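Local atomic coordinates of lipid-transfer protein (Thermomonospora curvata, PDB entry 6OK1), a protein that is a lipid-transfer protein of the thiolase superfamily whose precise function is not established. Residues F18-G23 with K186-Q191; A39-E44 with R233-P238; A102-C107 with V225-E230; Q216-G221 with G341-H346. All coordinates share one frame; numbering follows the deposited sequence. Where two conformers were deposited one is given.

Contact 1 (F18-G23 with K186-Q191); sequences FSKNSG and KAWFYQ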
loop_
_atom_site.group_PDB
_atom_site.type_symbol
_atom_site.label_atom_id
_atom_site.label_comp_id
_atom_site.label_asym_id
_atom_site.label_seq_id
_atom_site.Cartn_x
_atom_site.Cartn_y
_atom_site.Cartn_z
ATOM N N PHE A 18 1.765 -25.136 -0.057
ATOM C CA PHE A 18 0.630 -24.556 -0.749
ATOM C C PHE A 18 -0.517 -25.554 -0.696
ATOM O O PHE A 18 -0.349 -26.712 -1.098
ATOM C CB PHE A 18 0.999 -24.230 -2.203
ATOM C CG PHE A 18 2.230 -23.380 -2.336
ATOM C CD1 PHE A 18 2.490 -22.390 -1.407
ATOM C CD2 PHE A 18 3.129 -23.564 -3.383
ATOM C CE1 PHE A 18 3.623 -21.581 -1.524
ATOM C CE2 PHE A 18 4.249 -22.738 -3.520
ATOM C CZ PHE A 18 4.492 -21.753 -2.578
ATOM N N SER A 19 -1.673 -25.123 -0.203
ATOM C CA SER A 19 -2.757 -26.080 0.017
ATOM C C SER A 19 -4.095 -25.415 -0.262
ATOM O O SER A 19 -4.167 -24.302 -0.798
ATOM C CB SER A 19 -2.701 -26.624 1.451
ATOM O OG SER A 19 -3.204 -25.665 2.359
ATOM N N LYS A 20 -5.170 -26.129 0.069
ATOM C CA LYS A 20 -6.515 -25.587 0.044
ATOM C C LYS A 20 -7.065 -25.376 1.448
ATOM O O LYS A 20 -8.235 -25.004 1.593
ATOM C CB LYS A 20 -7.450 -26.519 -0.739
ATOM C CG LYS A 20 -6.909 -26.903 -2.104
ATOM C CD LYS A 20 -6.738 -25.677 -2.995
ATOM C CE LYS A 20 -6.228 -26.081 -4.385
ATOM N NZ LYS A 20 -5.884 -24.918 -5.248
ATOM N N ASN A 21 -6.257 -25.613 2.467
ATOM C CA ASN A 21 -6.630 -25.316 3.842
ATOM C C ASN A 21 -5.401 -25.354 4.729
ATOM O O ASN A 21 -4.931 -26.426 5.132
ATOM C CB ASN A 21 -7.681 -26.303 4.360
ATOM C CG ASN A 21 -7.963 -26.112 5.864
ATOM O OD1 ASN A 21 -7.923 -24.997 6.371
ATOM N ND2 ASN A 21 -8.221 -27.208 6.568
ATOM N N SER A 22 -4.857 -24.171 5.025
ATOM C CA SER A 22 -3.655 -24.107 5.836
ATOM C C SER A 22 -3.950 -24.445 7.285
ATOM O O SER A 22 -3.035 -24.835 8.028
ATOM C CB SER A 22 -3.041 -22.719 5.776
ATOM O OG SER A 22 -3.791 -21.817 6.581
ATOM N N GLY A 23 -5.195 -24.250 7.708
ATOM C CA GLY A 23 -5.515 -24.469 9.104
ATOM C C GLY A 23 -4.902 -23.482 10.068
ATOM O O GLY A 23 -4.955 -23.709 11.283
ATOM N N LYS A 186 5.728 -30.072 -5.135
ATOM C CA LYS A 186 5.117 -28.965 -4.399
ATOM C C LYS A 186 3.836 -28.466 -5.048
ATOM O O LYS A 186 3.097 -27.699 -4.420
ATOM C CB LYS A 186 6.102 -27.803 -4.295
ATOM C CG LYS A 186 7.413 -28.135 -3.610
ATOM C CD LYS A 186 7.200 -28.476 -2.154
ATOM C CE LYS A 186 8.538 -28.761 -1.454
ATOM N NZ LYS A 186 8.354 -29.172 -0.030
ATOM N N ALA A 187 3.571 -28.882 -6.277
ATOM C CA ALA A 187 2.442 -28.390 -7.050
ATOM C C ALA A 187 1.150 -29.082 -6.653
ATOM O O ALA A 187 1.126 -30.275 -6.319
ATOM C CB ALA A 187 2.704 -28.602 -8.545
ATOM N N TRP A 188 0.047 -28.327 -6.703
ATOM C CA TRP A 188 -1.226 -28.928 -6.346
ATOM C C TRP A 188 -1.575 -30.050 -7.296
ATOM O O TRP A 188 -2.202 -31.034 -6.891
ATOM C CB TRP A 188 -2.358 -27.900 -6.344
ATOM C CG TRP A 188 -3.615 -28.512 -5.816
ATOM C CD1 TRP A 188 -4.734 -28.827 -6.521
ATOM C CD2 TRP A 188 -3.858 -28.924 -4.462
ATOM N NE1 TRP A 188 -5.666 -29.406 -5.694
ATOM C CE2 TRP A 188 -5.151 -29.474 -4.424
ATOM C CE3 TRP A 188 -3.103 -28.882 -3.278
ATOM C CZ2 TRP A 188 -5.717 -29.975 -3.251
ATOM C CZ3 TRP A 188 -3.669 -29.384 -2.105
ATOM C CH2 TRP A 188 -4.965 -29.937 -2.110
ATOM N N PHE A 189 -1.173 -29.931 -8.559
ATOM C CA PHE A 189 -1.495 -30.938 -9.559
ATOM C C PHE A 189 -0.308 -31.847 -9.863
ATOM O O PHE A 189 -0.171 -32.363 -10.979
ATOM C CB PHE A 189 -2.039 -30.266 -10.811
ATOM C CG PHE A 189 -3.383 -29.618 -10.585
ATOM C CD1 PHE A 189 -4.538 -30.394 -10.428
ATOM C CD2 PHE A 189 -3.491 -28.241 -10.494
ATOM C CE1 PHE A 189 -5.772 -29.809 -10.200
ATOM C CE2 PHE A 189 -4.736 -27.647 -10.263
ATOM C CZ PHE A 189 -5.869 -28.424 -10.129
ATOM N N TYR A 190 0.541 -32.063 -8.870
ATOM C CA TYR A 190 1.544 -33.117 -8.928
ATOM C C TYR A 190 0.911 -34.425 -9.398
ATOM O O TYR A 190 -0.139 -34.831 -8.898
ATOM C CB TYR A 190 2.164 -33.285 -7.538
ATOM C CG TYR A 190 3.299 -34.296 -7.443
ATOM C CD1 TYR A 190 4.354 -34.282 -8.349
ATOM C CD2 TYR A 190 3.320 -35.237 -6.432
ATOM C CE1 TYR A 190 5.414 -35.188 -8.234
ATOM C CE2 TYR A 190 4.367 -36.134 -6.311
ATOM C CZ TYR A 190 5.398 -36.113 -7.222
ATOM O OH TYR A 190 6.418 -37.019 -7.090
ATOM N N GLN A 191 1.546 -35.062 -10.377
ATOM C CA GLN A 191 1.116 -36.355 -10.910
ATOM C C GLN A 191 -0.253 -36.300 -11.590
ATOM O O GLN A 191 -0.895 -37.333 -11.779
ATOM C CB GLN A 191 1.127 -37.419 -9.802
ATOM C CG GLN A 191 2.515 -37.565 -9.144
ATOM C CD GLN A 191 2.564 -38.621 -8.073
ATOM O OE1 GLN A 191 1.634 -38.772 -7.290
ATOM N NE2 GLN A 191 3.662 -39.359 -8.029
HETATM O O HOH W 1 3.471 -26.914 -1.731
HETATM O O HOH W 2 0.479 -27.817 -3.544
#
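Lys20 lies over one face of the Trp188 indole, a cation-pi and CH-pi contact between two surface loops of the thiolase-like N-terminal domain: one follows strand 8-15, the other follows helix 167-182. Beyond CB, the lysine CG, placed anti to the carbonyl carbon (chi1 -51°), lies over that face near the CZ2-CH2 bond of the six-membered ring, 3.5 Å from Trp188 CZ2. The chain bends at chi2 (-62°) and then runs extended to NZ. CE stands over the five-membered ring, 3.5 Å from its centroid and only 8° off the normal. NZ is 4.3 Å from the same centroid, still over the face, while it also donates a hydrogen bond to the carbonyl of Glu217. The indole therefore meets both methylene groups and charge, and the ammonium would be expected to gain some electrostatic benefit from the ring. Trp188 is the second residue of a type I turn from Ala187 to Tyr190, and Ser19 OG accepts from Asn21 N in an ST turn. Beside this contact the backbones are joined through water: one molecule accepts from Phe18 N and donates to Lys186 O, and a second donates to Phe18 O at 2.8 Å and to Lys186 O at 2.8 Å.

Contact 2 (A39-E44 with R233-P238); sequences ADAGLE and RDLPHP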
loop_
_atom_site.group_PDB
_atom_site.type_symbol
_atom_site.label_atom_id
_atom_site.label_comp_id
_atom_site.label_asym_id
_atom_site.label_seq_id
_atom_site.Cartn_x
_atom_site.Cartn_y
_atom_site.Cartn_z
ATOM N N ALA A 39 16.504 -18.273 6.753
ATOM C CA ALA A 39 17.380 -19.421 6.986
ATOM C C ALA A 39 17.992 -19.911 5.682
ATOM O O ALA A 39 19.161 -20.315 5.646
ATOM C CB ALA A 39 16.596 -20.539 7.664
ATOM N N ASP A 40 17.221 -19.878 4.600
ATOM C CA ASP A 40 17.729 -20.318 3.307
ATOM C C ASP A 40 18.883 -19.447 2.842
ATOM O O ASP A 40 19.785 -19.934 2.152
ATOM C CB ASP A 40 16.609 -20.290 2.269
ATOM C CG ASP A 40 16.997 -20.975 0.975
ATOM O OD1 ASP A 40 17.311 -22.182 1.001
ATOM O OD2 ASP A 40 16.981 -20.311 -0.077
ATOM N N ALA A 41 18.866 -18.163 3.192
ATOM C CA ALA A 41 19.948 -17.253 2.833
ATOM C C ALA A 41 21.132 -17.342 3.786
ATOM O O ALA A 41 22.078 -16.549 3.669
ATOM C CB ALA A 41 19.436 -15.816 2.788
ATOM N N GLY A 42 21.087 -18.268 4.733
ATOM C CA GLY A 42 22.146 -18.384 5.716
ATOM C C GLY A 42 22.253 -17.206 6.647
ATOM O O GLY A 42 23.353 -16.901 7.120
ATOM N N LEU A 43 21.141 -16.524 6.913
ATOM C CA LEU A 43 21.092 -15.341 7.760
ATOM C C LEU A 43 20.235 -15.611 9.002
ATOM O O LEU A 43 19.686 -16.706 9.196
ATOM C CB LEU A 43 20.548 -14.141 6.974
ATOM C CG LEU A 43 21.372 -13.642 5.777
ATOM C CD1 LEU A 43 20.604 -12.562 4.968
ATOM C CD2 LEU A 43 22.693 -13.091 6.252
ATOM N N GLU A 44 20.177 -14.604 9.869
ATOM C CA GLU A 44 19.381 -14.593 11.088
ATOM C C GLU A 44 18.323 -13.499 11.005
ATOM O O GLU A 44 18.540 -12.496 10.330
ATOM C CB GLU A 44 20.252 -14.337 12.323
ATOM C CG GLU A 44 21.276 -15.443 12.615
ATOM C CD GLU A 44 20.644 -16.713 13.163
ATOM O OE1 GLU A 44 19.406 -16.760 13.301
ATOM O OE2 GLU A 44 21.389 -17.669 13.456
ATOM N N ARG A 233 27.337 -13.253 -2.394
ATOM C CA ARG A 233 28.467 -14.121 -2.722
ATOM C C ARG A 233 29.036 -14.837 -1.503
ATOM O O ARG A 233 29.685 -15.877 -1.661
ATOM C CB ARG A 233 29.561 -13.311 -3.417
ATOM C CG ARG A 233 29.257 -13.032 -4.873
ATOM C CD ARG A 233 30.053 -11.858 -5.385
ATOM N NE ARG A 233 29.742 -11.597 -6.789
ATOM C CZ ARG A 233 30.029 -10.462 -7.410
ATOM N NH1 ARG A 233 30.642 -9.490 -6.757
ATOM N NH2 ARG A 233 29.708 -10.308 -8.691
ATOM N N ASP A 234 28.811 -14.320 -0.299
ATOM C CA ASP A 234 29.242 -14.991 0.921
ATOM C C ASP A 234 28.158 -15.846 1.558
ATOM O O ASP A 234 28.413 -16.489 2.577
ATOM C CB ASP A 234 29.756 -13.955 1.927
ATOM C CG ASP A 234 31.042 -13.272 1.460
ATOM O OD1 ASP A 234 31.821 -13.857 0.683
ATOM O OD2 ASP A 234 31.287 -12.134 1.870
ATOM N N LEU A 235 26.975 -15.900 0.978
ATOM C CA LEU A 235 25.886 -16.708 1.496
ATOM C C LEU A 235 25.851 -18.073 0.800
ATOM O O LEU A 235 26.614 -18.328 -0.136
ATOM C CB LEU A 235 24.571 -15.926 1.329
ATOM C CG LEU A 235 24.617 -14.609 2.112
ATOM C CD1 LEU A 235 23.285 -13.823 1.995
ATOM C CD2 LEU A 235 24.946 -14.821 3.598
ATOM N N PRO A 236 24.961 -18.984 1.231
ATOM C CA PRO A 236 25.091 -20.400 0.818
ATOM C C PRO A 236 24.831 -20.714 -0.646
ATOM O O PRO A 236 25.474 -21.624 -1.189
ATOM C CB PRO A 236 24.050 -21.107 1.703
ATOM C CG PRO A 236 23.921 -20.278 2.882
ATOM C CD PRO A 236 24.060 -18.849 2.385
ATOM N N HIS A 237 23.864 -20.044 -1.296
ATOM C CA HIS A 237 23.439 -20.436 -2.635
ATOM C C HIS A 237 24.133 -19.608 -3.707
ATOM O O HIS A 237 24.580 -18.482 -3.460
ATOM C CB HIS A 237 21.916 -20.256 -2.780
ATOM C CG HIS A 237 21.112 -21.170 -1.915
ATOM N ND1 HIS A 237 20.883 -22.492 -2.240
ATOM C CD2 HIS A 237 20.470 -20.952 -0.742
ATOM C CE1 HIS A 237 20.129 -23.047 -1.302
ATOM N NE2 HIS A 237 19.869 -22.136 -0.381
ATOM N N PRO A 238 24.197 -20.117 -4.930
ATOM C CA PRO A 238 24.509 -19.249 -6.063
ATOM C C PRO A 238 23.576 -18.056 -6.050
ATOM O O PRO A 238 22.352 -18.239 -5.934
ATOM C CB PRO A 238 24.253 -20.147 -7.285
ATOM C CG PRO A 238 24.295 -21.558 -6.759
ATOM C CD PRO A 238 23.805 -21.473 -5.349
#
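The side chains of Asp40, the last residue of helix 26-40, and His237 cross at about a right angle. With CG anti to the backbone N (chi1 -169°), Asp40 OD1 accepts from His237 NE2 at 2.9 Å. The bond is bent, 137° at the hydrogen, and the donor stands above the carboxylate, 51° out of its plane. The other oxygen, OD2, is held by a salt bridge to Arg359 and by the backbone N of Ile13. Next, Ala41 presents its carbonyl: its O is 3.3 Å from Leu235 CD2 and 3.3 Å from Pro236 CD, lying against carbon on both. Gly42 is the first residue to leave helical angles, in a Schellman motif with positive phi, and its N bonds back to Ala39 O. The Pro236 ring packs beside it, CG 3.8 Å from Gly42 CA. Leu43 then crosses Leu235 at about a right angle, CD2 to CD2 at 3.9 Å. The contact thus joins the C-terminal end of helix 26-40 to the loop leading into strand 240-248. Because NE2 donates, that nitrogen carries a proton, and the carboxylate, shared among histidine, arginine and a backbone N-H, probably remains ionised.

Contact 3 (A102-C107 with V225-E230); sequences AEVVVC and VVVSTE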
loop_
_atom_site.group_PDB
_atom_site.type_symbol
_atom_site.label_atom_id
_atom_site.label_comp_id
_atom_site.label_asym_id
_atom_site.label_seq_id
_atom_site.Cartn_x
_atom_site.Cartn_y
_atom_site.Cartn_z
ATOM N N ALA A 102 18.854 -0.086 2.973
ATOM C CA ALA A 102 18.723 -1.352 3.675
ATOM C C ALA A 102 19.774 -2.327 3.175
ATOM O O ALA A 102 20.216 -2.253 2.028
ATOM C CB ALA A 102 17.338 -1.983 3.478
ATOM N N GLU A 103 20.156 -3.254 4.048
ATOM C CA GLU A 103 21.097 -4.309 3.684
ATOM C C GLU A 103 20.428 -5.654 3.428
ATOM O O GLU A 103 20.907 -6.423 2.589
ATOM C CB GLU A 103 22.148 -4.453 4.792
ATOM C CG GLU A 103 23.106 -3.251 4.821
ATOM C CD GLU A 103 24.144 -3.361 5.900
ATOM O OE1 GLU A 103 23.755 -3.608 7.058
ATOM O OE2 GLU A 103 25.342 -3.213 5.584
ATOM N N VAL A 104 19.324 -5.955 4.103
ATOM C CA VAL A 104 18.691 -7.272 4.021
ATOM C C VAL A 104 17.184 -7.069 4.010
ATOM O O VAL A 104 16.603 -6.697 5.036
ATOM C CB VAL A 104 19.088 -8.185 5.187
ATOM C CG1 VAL A 104 18.454 -9.534 5.035
ATOM C CG2 VAL A 104 20.621 -8.329 5.264
ATOM N N VAL A 105 16.551 -7.311 2.867
ATOM C CA VAL A 105 15.134 -7.014 2.679
ATOM C C VAL A 105 14.415 -8.320 2.403
ATOM O O VAL A 105 14.854 -9.107 1.557
ATOM C CB VAL A 105 14.907 -6.000 1.551
ATOM C CG1 VAL A 105 13.414 -5.634 1.473
ATOM C CG2 VAL A 105 15.787 -4.740 1.789
ATOM N N VAL A 106 13.309 -8.558 3.099
ATOM C CA VAL A 106 12.461 -9.713 2.814
ATOM C C VAL A 106 11.177 -9.255 2.136
ATOM O O VAL A 106 10.473 -8.387 2.649
ATOM C CB VAL A 106 12.155 -10.522 4.084
ATOM C CG1 VAL A 106 11.445 -11.796 3.726
ATOM C CG2 VAL A 106 13.462 -10.849 4.829
ATOM N N CYS A 107 10.878 -9.848 0.983
ATOM C CA CYS A 107 9.644 -9.617 0.250
ATOM C C CYS A 107 8.728 -10.807 0.497
ATOM O O CYS A 107 9.179 -11.947 0.399
ATOM C CB CYS A 107 9.920 -9.477 -1.251
ATOM S SG CYS A 107 11.260 -8.351 -1.655
ATOM N N VAL A 225 14.501 -13.289 0.063
ATOM C CA VAL A 225 15.503 -12.461 0.740
ATOM C C VAL A 225 16.403 -11.807 -0.303
ATOM O O VAL A 225 17.026 -12.495 -1.118
ATOM C CB VAL A 225 16.350 -13.294 1.719
ATOM C CG1 VAL A 225 17.481 -12.455 2.290
ATOM C CG2 VAL A 225 15.477 -13.797 2.843
ATOM N N VAL A 226 16.503 -10.481 -0.248
ATOM C CA VAL A 226 17.298 -9.707 -1.198
ATOM C C VAL A 226 18.425 -9.040 -0.423
ATOM O O VAL A 226 18.187 -8.438 0.630
ATOM C CB VAL A 226 16.419 -8.666 -1.923
ATOM C CG1 VAL A 226 17.249 -7.762 -2.877
ATOM C CG2 VAL A 226 15.309 -9.376 -2.724
ATOM N N VAL A 227 19.653 -9.150 -0.942
ATOM C CA VAL A 227 20.824 -8.514 -0.348
ATOM C C VAL A 227 21.671 -7.931 -1.471
ATOM O O VAL A 227 21.381 -8.118 -2.657
ATOM C CB VAL A 227 21.658 -9.512 0.490
ATOM C CG1 VAL A 227 20.876 -9.990 1.669
ATOM C CG2 VAL A 227 22.068 -10.678 -0.365
ATOM N N SER A 228 22.769 -7.255 -1.108
ATOM C CA SER A 228 23.683 -6.839 -2.156
ATOM C C SER A 228 24.297 -8.066 -2.823
ATOM O O SER A 228 24.437 -9.136 -2.220
ATOM C CB SER A 228 24.790 -5.940 -1.597
ATOM O OG SER A 228 25.679 -6.707 -0.808
ATOM N N THR A 229 24.682 -7.907 -4.086
ATOM C CA THR A 229 25.343 -9.005 -4.771
ATOM C C THR A 229 26.639 -9.400 -4.055
ATOM O O THR A 229 26.939 -10.593 -3.930
ATOM C CB THR A 229 25.582 -8.624 -6.237
ATOM O OG1 THR A 229 24.306 -8.491 -6.900
ATOM C CG2 THR A 229 26.382 -9.681 -6.955
ATOM N N GLU A 230 27.390 -8.420 -3.534
ATOM C CA GLU A 230 28.612 -8.722 -2.779
ATOM C C GLU A 230 28.295 -9.585 -1.562
ATOM O O GLU A 230 28.965 -10.597 -1.309
ATOM C CB GLU A 230 29.327 -7.429 -2.355
ATOM C CG GLU A 230 29.916 -6.607 -3.489
ATOM C CD GLU A 230 28.866 -5.901 -4.321
ATOM O OE1 GLU A 230 27.698 -5.828 -3.886
ATOM O OE2 GLU A 230 29.214 -5.418 -5.416
HETATM O O HOH W 3 23.384 -6.356 1.586
#
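Val104 and Val227 lie side by side and point the same way, with Val104 CG2 4.0 Å from Val227 CG1. On the same face of the sheet Val104 crosses Val225 at a slant, CG1 to CG1 at 4.1 Å, and Val106 meets the other branch of Val225, CG2 to CG2 at 4.1 Å. Val225 thus touches a different valine with each methyl. Its CG1 is anti to the backbone N (chi1 174°), as is that of Val104, whereas Val227 is turned (chi1 -65°) to put CG1 anti to the carbonyl carbon. Val34, Ala37 and Ile38 of helix 26-40 pack on this face. Strands 104-112 and 219-228 are antiparallel neighbours in the mixed central sheet of the thiolase-like fold. Val105 and Val226 form a hydrogen-bonded pair: Val105 N donates to Val226 O at 3.0 Å, almost straight at 176°, and Val226 N returns the bond to Val105 O at 2.8 Å. The side chains of this pair point to the opposite face, where both touch Ala93 of helix 86-98 and Cys107 SG approaches Val226 CG2. Past the pairing, where Ser228 caps the helix that follows through Arg231 N, a water donates to Glu103 O at 2.7 Å and accepts from Ser228 N.

Contact 4 (Q216-G221 with G341-H346); sequences QESDGG and GEAYIH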
loop_
_atom_site.group_PDB
_atom_site.type_symbol
_atom_site.label_atom_id
_atom_site.label_comp_id
_atom_site.label_asym_id
_atom_site.label_seq_id
_atom_site.Cartn_x
_atom_site.Cartn_y
_atom_site.Cartn_z
ATOM N N GLN A 216 -6.992 -22.112 -9.643
ATOM C CA GLN A 216 -7.766 -22.169 -8.408
ATOM C C GLN A 216 -7.083 -21.314 -7.347
ATOM O O GLN A 216 -5.902 -20.971 -7.454
ATOM C CB GLN A 216 -7.874 -23.607 -7.893
ATOM C CG GLN A 216 -8.563 -24.626 -8.817
ATOM C CD GLN A 216 -8.783 -25.978 -8.120
ATOM O OE1 GLN A 216 -8.541 -26.115 -6.925
ATOM N NE2 GLN A 216 -9.239 -26.971 -8.869
ATOM N N GLU A 217 -7.833 -20.983 -6.306
ATOM C CA GLU A 217 -7.247 -20.244 -5.205
ATOM C C GLU A 217 -6.455 -21.168 -4.276
ATOM O O GLU A 217 -6.645 -22.391 -4.243
ATOM C CB GLU A 217 -8.335 -19.529 -4.422
ATOM C CG GLU A 217 -9.210 -18.644 -5.317
ATOM C CD GLU A 217 -10.179 -17.804 -4.557
ATOM O OE1 GLU A 217 -11.040 -18.386 -3.861
ATOM O OE2 GLU A 217 -10.072 -16.560 -4.662
ATOM N N SER A 218 -5.563 -20.546 -3.494
ATOM C CA SER A 218 -4.613 -21.254 -2.659
ATOM C C SER A 218 -4.526 -20.624 -1.277
ATOM O O SER A 218 -4.786 -19.431 -1.093
ATOM C CB SER A 218 -3.209 -21.236 -3.261
ATOM O OG SER A 218 -3.164 -21.791 -4.567
ATOM N N ASP A 219 -4.128 -21.455 -0.310
ATOM C CA ASP A 219 -3.640 -21.018 0.984
ATOM C C ASP A 219 -2.130 -21.227 0.998
ATOM O O ASP A 219 -1.638 -22.280 0.571
ATOM C CB ASP A 219 -4.229 -21.831 2.136
ATOM C CG ASP A 219 -5.708 -21.580 2.397
ATOM O OD1 ASP A 219 -6.389 -20.796 1.697
ATOM O OD2 ASP A 219 -6.189 -22.196 3.381
ATOM N N GLY A 220 -1.397 -20.242 1.486
ATOM C CA GLY A 220 0.036 -20.399 1.609
ATOM C C GLY A 220 0.767 -19.071 1.675
ATOM O O GLY A 220 0.175 -17.997 1.544
ATOM N N GLY A 221 2.071 -19.182 1.890
ATOM C CA GLY A 221 2.946 -18.010 1.984
ATOM C C GLY A 221 4.256 -18.237 1.257
ATOM O O GLY A 221 4.752 -19.361 1.160
ATOM N N GLY A 341 -0.843 -24.425 -12.329
ATOM C CA GLY A 341 -0.484 -25.792 -11.978
ATOM C C GLY A 341 0.142 -25.991 -10.608
ATOM O O GLY A 341 -0.044 -27.042 -9.992
ATOM N N GLU A 342 0.918 -25.019 -10.122
ATOM C CA GLU A 342 1.550 -25.163 -8.803
ATOM C C GLU A 342 0.641 -24.570 -7.732
ATOM O O GLU A 342 0.128 -25.291 -6.872
ATOM C CB GLU A 342 2.935 -24.509 -8.769
ATOM C CG GLU A 342 3.566 -24.619 -7.376
ATOM C CD GLU A 342 4.952 -24.030 -7.287
ATOM O OE1 GLU A 342 5.039 -22.802 -7.191
ATOM O OE2 GLU A 342 5.945 -24.779 -7.284
ATOM N N ALA A 343 0.426 -23.257 -7.778
ATOM C CA ALA A 343 -0.294 -22.560 -6.728
ATOM C C ALA A 343 -0.439 -21.105 -7.133
ATOM O O ALA A 343 0.439 -20.556 -7.808
ATOM C CB ALA A 343 0.440 -22.631 -5.383
ATOM N N TYR A 344 -1.529 -20.491 -6.686
ATOM C CA TYR A 344 -1.816 -19.078 -6.953
ATOM C C TYR A 344 -1.389 -18.262 -5.733
ATOM O O TYR A 344 -2.197 -17.912 -4.876
ATOM C CB TYR A 344 -3.297 -18.898 -7.256
ATOM C CG TYR A 344 -3.747 -17.527 -7.724
ATOM C CD1 TYR A 344 -2.917 -16.689 -8.467
ATOM C CD2 TYR A 344 -5.025 -17.093 -7.433
ATOM C CE1 TYR A 344 -3.379 -15.434 -8.906
ATOM C CE2 TYR A 344 -5.493 -15.860 -7.866
ATOM C CZ TYR A 344 -4.658 -15.042 -8.608
ATOM O OH TYR A 344 -5.138 -13.831 -9.046
ATOM N N ILE A 345 -0.087 -17.954 -5.656
ATOM C CA ILE A 345 0.403 -17.056 -4.619
ATOM C C ILE A 345 0.691 -15.695 -5.259
ATOM O O ILE A 345 1.705 -15.039 -4.971
ATOM C CB ILE A 345 1.637 -17.633 -3.908
ATOM C CG1 ILE A 345 1.455 -19.144 -3.658
ATOM C CG2 ILE A 345 1.851 -16.890 -2.605
ATOM C CD1 ILE A 345 0.267 -19.509 -2.736
ATOM N N HIS A 346 -0.239 -15.261 -6.115
ATOM C CA HIS A 346 -0.190 -13.966 -6.790
ATOM C C HIS A 346 1.214 -13.675 -7.320
ATOM O O HIS A 346 1.721 -12.547 -7.194
ATOM C CB HIS A 346 -0.688 -12.861 -5.859
ATOM C CG HIS A 346 -2.132 -12.995 -5.486
ATOM N ND1 HIS A 346 -2.839 -11.983 -4.869
ATOM C CD2 HIS A 346 -3.003 -14.022 -5.640
ATOM C CE1 HIS A 346 -4.084 -12.382 -4.664
ATOM N NE2 HIS A 346 -4.206 -13.616 -5.118
HETATM O O HOH W 4 -5.035 -17.834 -4.232
#
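Ala343 sets its CA and CB against the hydroxyl of Ser218, CB lying 3.8 Å from OG. It belongs to the loop between helices 338-341 and 348-359 in the C-terminal half of the thiolase-like fold, and the contact brings that loop against the entrance to strand 219-228 of the N-terminal half. Next in sequence, Tyr344 makes the one direct hydrogen bond between the segments: its backbone N donates to Ser218 OG at 3.0 Å, with 161° at the hydrogen. Ser218 has OG anti to its carbonyl carbon (chi1 -57°), which turns the oxygen to the tyrosine N-H. A water completes the bridge on the backbone side, accepting from Ser218 N at 2.9 Å and donating to Tyr344 O. The buried serine is therefore engaged at both its backbone N and its hydroxyl. The side chain of Tyr344 departs with CG anti to the backbone N (chi1 -173°). Its CB comes 3.3 Å from Gln216 O, and the ring brings its edge, at CD2, near Glu217 CA. His346 CD2 stands over the centre of one ring face, while NE2 of the same histidine is hydrogen-bonded to Glu113. Ile345, between them in sequence, turns to 216-221: its CD1 lies 4.4 Å from Gly220 CA, in the strand, and 3.9 Å from Ser218 CB, just before it.

How the contacts relate
From the N terminus, the chain leaves strand 8-15 through 18-23, which contact 1 pairs with 186-191, closing a loop of 162 intervening residues. Helix 26-40 then ends in 39-44, half of contact 2, whose partner 233-238 lies beyond 186-191, so it crosses contact 1. Contact 3 falls wholly within the span of contact 2 and crosses contact 1; contacts 2 and 3 touch, Leu43 CD1 packing 3.7 Å from Val104 CG1, and so join the end of helix 26-40 to strands 104-112 and 219-228. Contact 4 begins after contact 1 has closed, crosses contacts 2 and 3, and brings in the loop before helix 348-359. Ser19 and Lys20 also bind 216-221, linking contacts 1 and 4.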